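Local coordinates for uncharacterized protein YqbN (Bacillus subtilis, PDB 3KLU) that is of unknown function but probably acts as an XkdN-like phage tail assembly chaperone, at residues I85-T90 and D108-A113. Residues are numbered along the deposited sequence; the frame is centred on the assembly and turned at random.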
ATOM      1  N   ILE A  85      -6.038  -1.131   1.942  1.00 22.04           N
ATOM      2  CA  ILE A  85      -4.758  -1.360   2.628  1.00 20.46           C
ATOM      3  C   ILE A  85      -3.584  -1.076   1.672  1.00 19.97           C
ATOM      4  O   ILE A  85      -2.578  -0.392   2.045  1.00 17.91           O
ATOM      5  CB  ILE A  85      -4.628  -2.829   3.129  1.00 19.12           C
ATOM      6  CG1 ILE A  85      -5.687  -3.138   4.190  1.00 19.12           C
ATOM      7  CG2 ILE A  85      -3.233  -3.051   3.686  1.00 19.12           C
ATOM      8  CD1 ILE A  85      -5.657  -4.593   4.727  1.00 34.45           C
ATOM      9  N   ALA A  86      -3.714  -1.614   0.452  1.00 19.10           N
ATOM     10  CA  ALA A  86      -2.703  -1.455  -0.591  1.00 17.99           C
ATOM     11  C   ALA A  86      -2.497   0.021  -0.932  1.00 17.42           C
ATOM     12  O   ALA A  86      -1.349   0.498  -1.009  1.00 17.18           O
ATOM     13  CB  ALA A  86      -3.117  -2.247  -1.867  1.00 18.09           C
ATOM     14  N   VAL A  87      -3.602   0.742  -1.143  1.00 13.44           N
ATOM     15  CA  VAL A  87      -3.498   2.162  -1.444  1.00 12.56           C
ATOM     16  C   VAL A  87      -2.648   2.857  -0.369  1.00 14.83           C
ATOM     17  O   VAL A  87      -1.715   3.562  -0.690  1.00 16.12           O
ATOM     18  CB  VAL A  87      -4.915   2.813  -1.526  1.00 12.98           C
ATOM     19  CG1 VAL A  87      -4.823   4.377  -1.417  1.00 11.55           C
ATOM     20  CG2 VAL A  87      -5.553   2.461  -2.878  1.00 11.54           C
ATOM     21  N   GLU A  88      -2.953   2.614   0.907  1.00 15.81           N
ATOM     22  CA  GLU A  88      -2.223   3.260   2.008  1.00 16.14           C
ATOM     23  C   GLU A  88      -0.793   2.691   2.279  1.00 14.66           C
ATOM     24  O   GLU A  88       0.112   3.382   2.766  1.00 10.25           O
ATOM     25  CB  GLU A  88      -3.115   3.235   3.246  1.00 16.19           C
ATOM     26  CG  GLU A  88      -4.316   4.161   3.062  1.00 21.37           C
ATOM     27  CD  GLU A  88      -5.293   4.141   4.243  1.00 25.66           C
ATOM     28  OE1 GLU A  88      -4.884   3.804   5.382  1.00 34.94           O
ATOM     29  OE2 GLU A  88      -6.480   4.481   4.042  1.00 29.13           O
ATOM     30  N   THR A  89      -0.578   1.441   1.912  1.00 15.34           N
ATOM     31  CA  THR A  89       0.749   0.862   2.053  1.00 15.84           C
ATOM     32  C   THR A  89       1.644   1.367   0.905  1.00 17.30           C
ATOM     33  O   THR A  89       2.863   1.245   0.950  1.00 17.21           O
ATOM     34  CB  THR A  89       0.627  -0.644   1.960  1.00 16.10           C
ATOM     35  OG1 THR A  89      -0.201  -1.075   3.037  1.00 15.19           O
ATOM     36  CG2 THR A  89       1.977  -1.334   1.979  1.00 11.13           C
ATOM     37  N   THR A  90       1.034   1.936  -0.130  1.00 18.94           N
ATOM     38  CA  THR A  90       1.828   2.391  -1.263  1.00 18.62           C
ATOM     39  C   THR A  90       2.170   3.851  -1.185  1.00 18.68           C
ATOM     40  O   THR A  90       1.316   4.701  -1.427  1.00 19.56           O
ATOM     41  CB  THR A  90       1.101   2.090  -2.579  1.00 19.36           C
ATOM     42  OG1 THR A  90       0.893   0.678  -2.677  1.00 20.03           O
ATOM     43  CG2 THR A  90       1.922   2.539  -3.770  1.00 16.15           C
ATOM     44  N   ASP A 108     -12.165   8.003  -6.228  1.00 22.77           N
ATOM     45  CA  ASP A 108     -11.953   6.739  -5.532  1.00 22.74           C
ATOM     46  C   ASP A 108     -10.523   6.256  -5.766  1.00 20.62           C
ATOM     47  O   ASP A 108     -10.186   5.794  -6.869  1.00 20.94           O
ATOM     48  CB  ASP A 108     -12.925   5.691  -6.033  1.00 24.46           C
ATOM     49  CG  ASP A 108     -12.916   4.442  -5.178  1.00 28.12           C
ATOM     50  OD1 ASP A 108     -12.176   4.421  -4.166  1.00 28.79           O
ATOM     51  OD2 ASP A 108     -13.646   3.482  -5.525  1.00 31.81           O
ATOM     52  N   PRO A 109      -9.666   6.363  -4.727  1.00 21.72           N
ATOM     53  CA  PRO A 109      -8.264   5.954  -4.792  1.00 18.92           C
ATOM     54  C   PRO A 109      -8.095   4.509  -5.254  1.00 19.46           C
ATOM     55  O   PRO A 109      -7.097   4.178  -5.898  1.00 18.65           O
ATOM     56  CB  PRO A 109      -7.753   6.191  -3.367  1.00 19.45           C
ATOM     57  CG  PRO A 109      -8.706   7.224  -2.818  1.00 19.87           C
ATOM     58  CD  PRO A 109     -10.027   6.775  -3.356  1.00 22.23           C
ATOM     59  N   VAL A 110      -9.057   3.654  -4.950  1.00 19.02           N
ATOM     60  CA  VAL A 110      -8.976   2.263  -5.378  1.00 19.19           C
ATOM     61  C   VAL A 110      -9.239   2.175  -6.887  1.00 19.68           C
ATOM     62  O   VAL A 110      -8.680   1.323  -7.588  1.00 20.89           O
ATOM     63  CB  VAL A 110     -10.009   1.389  -4.630  1.00 20.26           C
ATOM     64  CG1 VAL A 110     -10.103  -0.008  -5.283  1.00 19.54           C
ATOM     65  CG2 VAL A 110      -9.602   1.275  -3.138  1.00 19.14           C
ATOM     66  N   GLU A 111     -10.070   3.066  -7.394  1.00 16.83           N
ATOM     67  CA  GLU A 111     -10.383   3.084  -8.836  1.00 19.11           C
ATOM     68  C   GLU A 111      -9.153   3.702  -9.535  1.00 16.94           C
ATOM     69  O   GLU A 111      -8.747   3.265 -10.612  1.00 18.09           O
ATOM     70  CB  GLU A 111     -11.656   3.929  -9.077  1.00 21.35           C
ATOM     71  CG  GLU A 111     -12.256   3.898 -10.467  1.00 26.24           C
ATOM     72  CD  GLU A 111     -12.408   2.509 -11.039  1.00 35.44           C
ATOM     73  OE1 GLU A 111     -12.784   1.552 -10.313  1.00 36.34           O
ATOM     74  OE2 GLU A 111     -12.156   2.385 -12.258  1.00 43.10           O
ATOM     75  N   VAL A 112      -8.548   4.701  -8.895  1.00 19.04           N
ATOM     76  CA  VAL A 112      -7.354   5.286  -9.458  1.00 15.45           C
ATOM     77  C   VAL A 112      -6.368   4.131  -9.646  1.00 14.08           C
ATOM     78  O   VAL A 112      -5.755   3.994 -10.696  1.00 14.42           O
ATOM     79  CB  VAL A 112      -6.663   6.329  -8.507  1.00 15.97           C
ATOM     80  CG1 VAL A 112      -5.419   6.915  -9.247  1.00 16.44           C
ATOM     81  CG2 VAL A 112      -7.604   7.440  -8.105  1.00 14.69           C
ATOM     82  N   ALA A 113      -6.215   3.298  -8.626  1.00 15.45           N
ATOM     83  CA  ALA A 113      -5.290   2.172  -8.746  1.00 14.08           C
ATOM     84  C   ALA A 113      -5.650   1.252  -9.919  1.00 14.22           C
ATOM     85  O   ALA A 113      -4.770   0.852 -10.692  1.00 14.28           O
ATOM     86  CB  ALA A 113      -5.240   1.342  -7.414  1.00 13.80           C
TER
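I85 O is gripped twice by T89, in the helical turn whose V87 packs on P109 and V110: T89 N and T89 OG1 each lie 2.7 Å from it. This is the last turn of helix 78-89, meeting the N-capped first turn of helix 109-116 in a buried helix-helix contact, in a protein of the XkdN-like tail assembly chaperone family. The T89 hydroxyl sits above the carbonyl plane of I85, 47° out of it, and also bonds N134. One residue on, where the chain leaves helical geometry for strand 90-92, T90 OG1 likewise bonds to the carbonyl four residues earlier, A86 O, at 2.8 Å and has W126 as a second partner.

The contact itself is small, burying 117 Å² in all, and is made by van der Waals packing of V87, which supplies the whole first side of it. Its CG1 lies anti to the backbone N (chi1 163°), which directs that methyl to P109 CB at 4.0 Å, the two side chains crossing at a slant. The other branch, CG2, lies 3.8 Å from P109 O, which accepts the backbone N-H of A113. On the second helix, D108 is the N-cap; its OD1 takes a weak capping bond from V110 N and a salt bridge from R80, tying the cap back to helix 78-89. V110 closes the interface, its CG2 standing 4.2 Å from V87 CG2.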